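Local coordinates for polyketide synthase/nonribosomal peptide synthetase hybrid RzxB (PDB 5IL6), which is, as the dehydratase domain of a rhizoxin assembly line, expected to remove water from beta-hydroxyacyl intermediates to leave enoyl products, at residues A[40-45]-A[170-175]; A[195-198]-A[202-205]. All blocks are in the same frame, centred on the assembly; numbering follows the deposited sequence.

Contact 1 (A[40-45]-A[170-175]); sequences LAEHRV and AGHRRL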
loop_
_atom_site.group_PDB
_atom_site.type_symbol
_atom_site.label_atom_id
_atom_site.label_comp_id
_atom_site.label_asym_id
_atom_site.label_seq_id
_atom_site.Cartn_x
_atom_site.Cartn_y
_atom_site.Cartn_z
ATOM N N LEU A 40 6.440 7.574 -7.289
ATOM C CA LEU A 40 6.183 9.002 -7.153
ATOM C C LEU A 40 5.612 9.599 -8.432
ATOM O O LEU A 40 4.514 10.162 -8.420
ATOM C CB LEU A 40 7.481 9.722 -6.768
ATOM C CG LEU A 40 7.977 9.483 -5.343
ATOM C CD1 LEU A 40 9.487 9.341 -5.337
ATOM C CD2 LEU A 40 7.546 10.620 -4.434
ATOM N N ALA A 41 6.339 9.472 -9.546
ATOM C CA ALA A 41 5.976 10.169 -10.776
ATOM C C ALA A 41 4.647 9.690 -11.343
ATOM O O ALA A 41 3.942 10.463 -12.000
ATOM C CB ALA A 41 7.083 9.992 -11.814
ATOM N N GLU A 42 4.303 8.423 -11.134
ATOM C CA GLU A 42 3.067 7.866 -11.665
ATOM C C GLU A 42 1.931 7.902 -10.651
ATOM O O GLU A 42 0.895 7.268 -10.876
ATOM C CB GLU A 42 3.308 6.433 -12.143
ATOM C CG GLU A 42 4.360 6.345 -13.239
ATOM C CD GLU A 42 4.409 4.984 -13.900
ATOM O OE1 GLU A 42 4.568 3.983 -13.178
ATOM O OE2 GLU A 42 4.286 4.919 -15.143
ATOM N N HIS A 43 2.103 8.632 -9.549
ATOM C CA HIS A 43 1.085 8.782 -8.508
ATOM C C HIS A 43 1.023 10.266 -8.146
ATOM O O HIS A 43 1.710 10.712 -7.223
ATOM C CB HIS A 43 1.422 7.912 -7.301
ATOM C CG HIS A 43 0.364 7.908 -6.242
ATOM N ND1 HIS A 43 0.322 8.840 -5.228
ATOM C CD2 HIS A 43 -0.684 7.077 -6.034
ATOM C CE1 HIS A 43 -0.711 8.589 -4.445
ATOM N NE2 HIS A 43 -1.336 7.522 -4.910
ATOM N N ARG A 44 0.200 11.025 -8.863
ATOM C CA ARG A 44 0.138 12.471 -8.702
ATOM C C ARG A 44 -1.161 12.866 -8.018
ATOM O O ARG A 44 -2.248 12.487 -8.467
ATOM C CB ARG A 44 0.266 13.181 -10.053
ATOM C CG ARG A 44 1.661 13.076 -10.652
ATOM C CD ARG A 44 1.838 13.982 -11.866
ATOM N NE ARG A 44 3.235 14.030 -12.302
ATOM C CZ ARG A 44 4.131 14.924 -11.889
ATOM N NH1 ARG A 44 3.794 15.869 -11.022
ATOM N NH2 ARG A 44 5.376 14.876 -12.351
ATOM N N VAL A 45 -1.042 13.632 -6.937
ATOM C CA VAL A 45 -2.183 14.101 -6.160
ATOM C C VAL A 45 -2.196 15.620 -6.235
ATOM O O VAL A 45 -1.239 16.278 -5.805
ATOM C CB VAL A 45 -2.118 13.621 -4.702
ATOM C CG1 VAL A 45 -3.304 14.160 -3.908
ATOM C CG2 VAL A 45 -2.071 12.098 -4.647
ATOM N N ALA A 170 0.866 5.059 -16.391
ATOM C CA ALA A 170 0.546 3.710 -16.849
ATOM C C ALA A 170 1.012 2.659 -15.852
ATOM O O ALA A 170 0.314 1.668 -15.612
ATOM C CB ALA A 170 1.173 3.458 -18.219
ATOM N N GLY A 171 2.186 2.860 -15.250
ATOM C CA GLY A 171 2.713 1.872 -14.325
ATOM C C GLY A 171 1.883 1.692 -13.072
ATOM O O GLY A 171 2.030 0.670 -12.389
ATOM N N HIS A 172 1.020 2.657 -12.747
ATOM C CA HIS A 172 0.124 2.539 -11.600
ATOM C C HIS A 172 -1.345 2.507 -12.012
ATOM O O HIS A 172 -2.221 2.595 -11.143
ATOM C CB HIS A 172 0.378 3.681 -10.609
ATOM C CG HIS A 172 1.550 3.438 -9.709
ATOM N ND1 HIS A 172 1.417 3.273 -8.348
ATOM C CD2 HIS A 172 2.874 3.330 -9.974
ATOM C CE1 HIS A 172 2.609 3.071 -7.813
ATOM N NE2 HIS A 172 3.510 3.102 -8.778
ATOM N N ARG A 173 -1.638 2.397 -13.303
ATOM C CA ARG A 173 -3.005 2.166 -13.777
ATOM C C ARG A 173 -3.210 0.683 -14.070
ATOM O O ARG A 173 -3.451 0.269 -15.201
ATOM C CB ARG A 173 -3.296 3.010 -15.012
ATOM C CG ARG A 173 -3.493 4.484 -14.742
ATOM C CD ARG A 173 -3.638 5.248 -16.045
ATOM N NE ARG A 173 -4.836 4.842 -16.778
ATOM C CZ ARG A 173 -6.002 5.482 -16.761
ATOM N NH1 ARG A 173 -6.167 6.587 -16.046
ATOM N NH2 ARG A 173 -7.017 5.008 -17.474
ATOM N N ARG A 174 -3.114 -0.121 -13.014
ATOM C CA ARG A 174 -3.030 -1.567 -13.149
ATOM C C ARG A 174 -4.363 -2.266 -12.920
ATOM O O ARG A 174 -4.401 -3.498 -12.885
ATOM C CB ARG A 174 -1.981 -2.113 -12.182
ATOM C CG ARG A 174 -0.627 -1.429 -12.306
ATOM C CD ARG A 174 0.132 -1.848 -13.543
ATOM N NE ARG A 174 -0.318 -1.181 -14.767
ATOM C CZ ARG A 174 -0.626 -1.799 -15.906
ATOM N NH1 ARG A 174 -0.543 -3.123 -16.018
ATOM N NH2 ARG A 174 -1.002 -1.086 -16.959
ATOM N N LEU A 175 -5.452 -1.518 -12.750
ATOM C CA LEU A 175 -6.776 -2.129 -12.693
ATOM C C LEU A 175 -7.149 -2.613 -14.088
ATOM O O LEU A 175 -7.341 -1.806 -15.003
ATOM C CB LEU A 175 -7.808 -1.130 -12.175
ATOM C CG LEU A 175 -7.888 -0.884 -10.665
ATOM C CD1 LEU A 175 -9.010 0.097 -10.359
ATOM C CD2 LEU A 175 -8.078 -2.172 -9.869
#
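Glu42 and His172 each turn CG anti to their own carbonyl carbon (chi1 -60° and -81°), and beyond CG the glutamate runs extended, so that its carboxylate arrives beside Gly171 while the imidazole swings back toward Glu42. Glu42 OE2 accepts from Gly171 N at 2.9 Å; the N-H...O angle is 152°, and the donor stands well above the carboxylate plane. The other oxygen packs tightly, with Glu42 OE1 3.0 Å from Gly171 CA. Gly171, with no side chain, lets OE1 lie this close. Glu42 OE1 also lies at the edge of the His172 ring, in its plane, 3.7 Å from His172 CD2. Nearer the backbone, Glu42 CB lies 3.8 Å from His172 CD2 and Glu42 O sits 3.6 Å from His172 CB. An alanine in place of Glu42 would probably leave Gly171 N without its carboxylate acceptor and open a gap beside the His172 ring edge. Within the 170-175 turn, Ala170 O takes two donors, Arg173 N at 3.1 Å and Arg174 NE at 3.0 Å, the second in the carbonyl plane; this holds the short 3-10 segment closed. His172 ND1 turns to Asp208 on helix 204-212 through a weak bond, and His43 ND1 is hydrogen-bonded to Val50 O. His43 opens the HxxxG motif and Asp208 lies on the helix with the DxxxQ motif; in related dehydratases these supply the catalytic histidine and aspartate. Chemically, a carboxylate just past the end of helix 38-41 binds a backbone N-H with one oxygen and borders an imidazole edge with the other, which would probably favour positive polarisation of that edge and ties together two turns next to the presumed active site.

Contact 2 (A[195-198]-A[202-205]); sequences ALNS and LHPA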
loop_
_atom_site.group_PDB
_atom_site.type_symbol
_atom_site.label_atom_id
_atom_site.label_comp_id
_atom_site.label_asym_id
_atom_site.label_seq_id
_atom_site.Cartn_x
_atom_site.Cartn_y
_atom_site.Cartn_z
ATOM N N ALA A 195 8.442 -8.436 -15.459
ATOM C CA ALA A 195 9.819 -8.612 -15.007
ATOM C C ALA A 195 10.153 -7.693 -13.841
ATOM O O ALA A 195 11.010 -8.027 -13.016
ATOM C CB ALA A 195 10.787 -8.369 -16.164
ATOM N N LEU A 196 9.504 -6.530 -13.759
ATOM C CA LEU A 196 9.799 -5.586 -12.688
ATOM C C LEU A 196 9.333 -6.078 -11.323
ATOM O O LEU A 196 9.605 -5.407 -10.322
ATOM C CB LEU A 196 9.189 -4.219 -12.994
ATOM C CG LEU A 196 9.802 -3.516 -14.213
ATOM C CD1 LEU A 196 9.056 -2.223 -14.528
ATOM C CD2 LEU A 196 11.301 -3.258 -14.042
ATOM N N ASN A 197 8.630 -7.211 -11.256
ATOM C CA ASN A 197 8.311 -7.802 -9.963
ATOM C C ASN A 197 9.552 -8.359 -9.278
ATOM O O ASN A 197 9.490 -8.692 -8.090
ATOM C CB ASN A 197 7.276 -8.919 -10.136
ATOM C CG ASN A 197 6.470 -9.177 -8.875
ATOM O OD1 ASN A 197 6.183 -8.258 -8.106
ATOM N ND2 ASN A 197 6.101 -10.435 -8.656
ATOM N N SER A 198 10.671 -8.449 -9.997
ATOM C CA SER A 198 11.907 -8.966 -9.427
ATOM C C SER A 198 12.348 -8.122 -8.239
ATOM O O SER A 198 12.426 -6.893 -8.328
ATOM C CB SER A 198 13.002 -8.981 -10.496
ATOM O OG SER A 198 14.192 -9.570 -10.007
ATOM N N LEU A 202 6.024 -8.023 -2.500
ATOM C CA LEU A 202 4.768 -7.444 -2.958
ATOM C C LEU A 202 5.087 -6.117 -3.625
ATOM O O LEU A 202 5.574 -5.192 -2.966
ATOM C CB LEU A 202 3.792 -7.251 -1.795
ATOM C CG LEU A 202 2.509 -6.483 -2.112
ATOM C CD1 LEU A 202 1.833 -7.012 -3.373
ATOM C CD2 LEU A 202 1.565 -6.545 -0.926
ATOM N N HIS A 203 4.820 -6.020 -4.924
ATOM C CA HIS A 203 5.181 -4.822 -5.669
ATOM C C HIS A 203 4.266 -3.666 -5.264
ATOM O O HIS A 203 3.052 -3.849 -5.154
ATOM C CB HIS A 203 5.067 -5.081 -7.172
ATOM C CG HIS A 203 5.720 -4.027 -8.014
ATOM N ND1 HIS A 203 5.130 -2.809 -8.269
ATOM C CD2 HIS A 203 6.908 -4.013 -8.665
ATOM C CE1 HIS A 203 5.928 -2.085 -9.034
ATOM N NE2 HIS A 203 7.013 -2.793 -9.290
ATOM N N PRO A 204 4.812 -2.464 -5.043
ATOM C CA PRO A 204 3.964 -1.349 -4.577
ATOM C C PRO A 204 2.866 -0.961 -5.554
ATOM O O PRO A 204 1.799 -0.510 -5.121
ATOM C CB PRO A 204 4.968 -0.205 -4.376
ATOM C CG PRO A 204 6.121 -0.554 -5.259
ATOM C CD PRO A 204 6.213 -2.053 -5.202
ATOM N N ALA A 205 3.096 -1.103 -6.859
ATOM C CA ALA A 205 2.062 -0.758 -7.831
ATOM C C ALA A 205 0.882 -1.717 -7.743
ATOM O O ALA A 205 -0.271 -1.310 -7.929
ATOM C CB ALA A 205 2.645 -0.758 -9.243
HETATM O O HOH W 1 4.277 -8.426 -6.291
#
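Asn197 and His203 meet through a water and by packing, their side chains sliding past each other in opposite directions with amide and ring planes 44° apart. The polar link is water 1, which donates to Asn197 OD1 at 2.6 Å and accepts from His203 N at 2.8 Å, so the amide oxygen reaches the backbone N-H through one solvent molecule. Asn197 ND2 is bound elsewhere, to Cys243 O, which fixes which way the amide faces. Van der Waals contact adds Asn197 OD1 against His203 CB, 3.5 Å away, and Leu196 O in the plane of the imidazole at its edge, 3.5 Å from His203 CD2. Pro204 CD covers one face of the ring, off toward its rim, and Phe200 meets it with planes at about 60°. Within 202-205 the imidazole caps the helix: with CG anti to the backbone N (chi1 -166°) the ring folds forward, and His203 ND1 accepts from Ala205 N at 3.0 Å. A histidine N-cap followed by proline in the first turn starts helix 204-212, the helix that in polyketide synthase dehydratases carries the DxxxQ motif.

How the contacts relate
Contact 1 comes first along the chain and closes before contact 2 opens; their centres lie 13 Å apart. Contact 1 joins the turn between helix 38-41 and strand 43-45, in what is probably the N-terminal hotdog, to the loop between strands 166-168 and 175-181, probably in the C-terminal one. Contact 2 stays in the C-terminal half and lies at the N-terminal start of helix 204-212. They touch directly at that helix, where Gly171 O packs 3.5 Å from Ala205 CB. Farther along, Asp208 meets both His43 and His172, and Gln212 NE2 binds His172 O. In this double-hotdog fold, both contacts pack on helix 204-212, contact 2 at its start and contact 1 along it, beside the probable catalytic region shared by both halves.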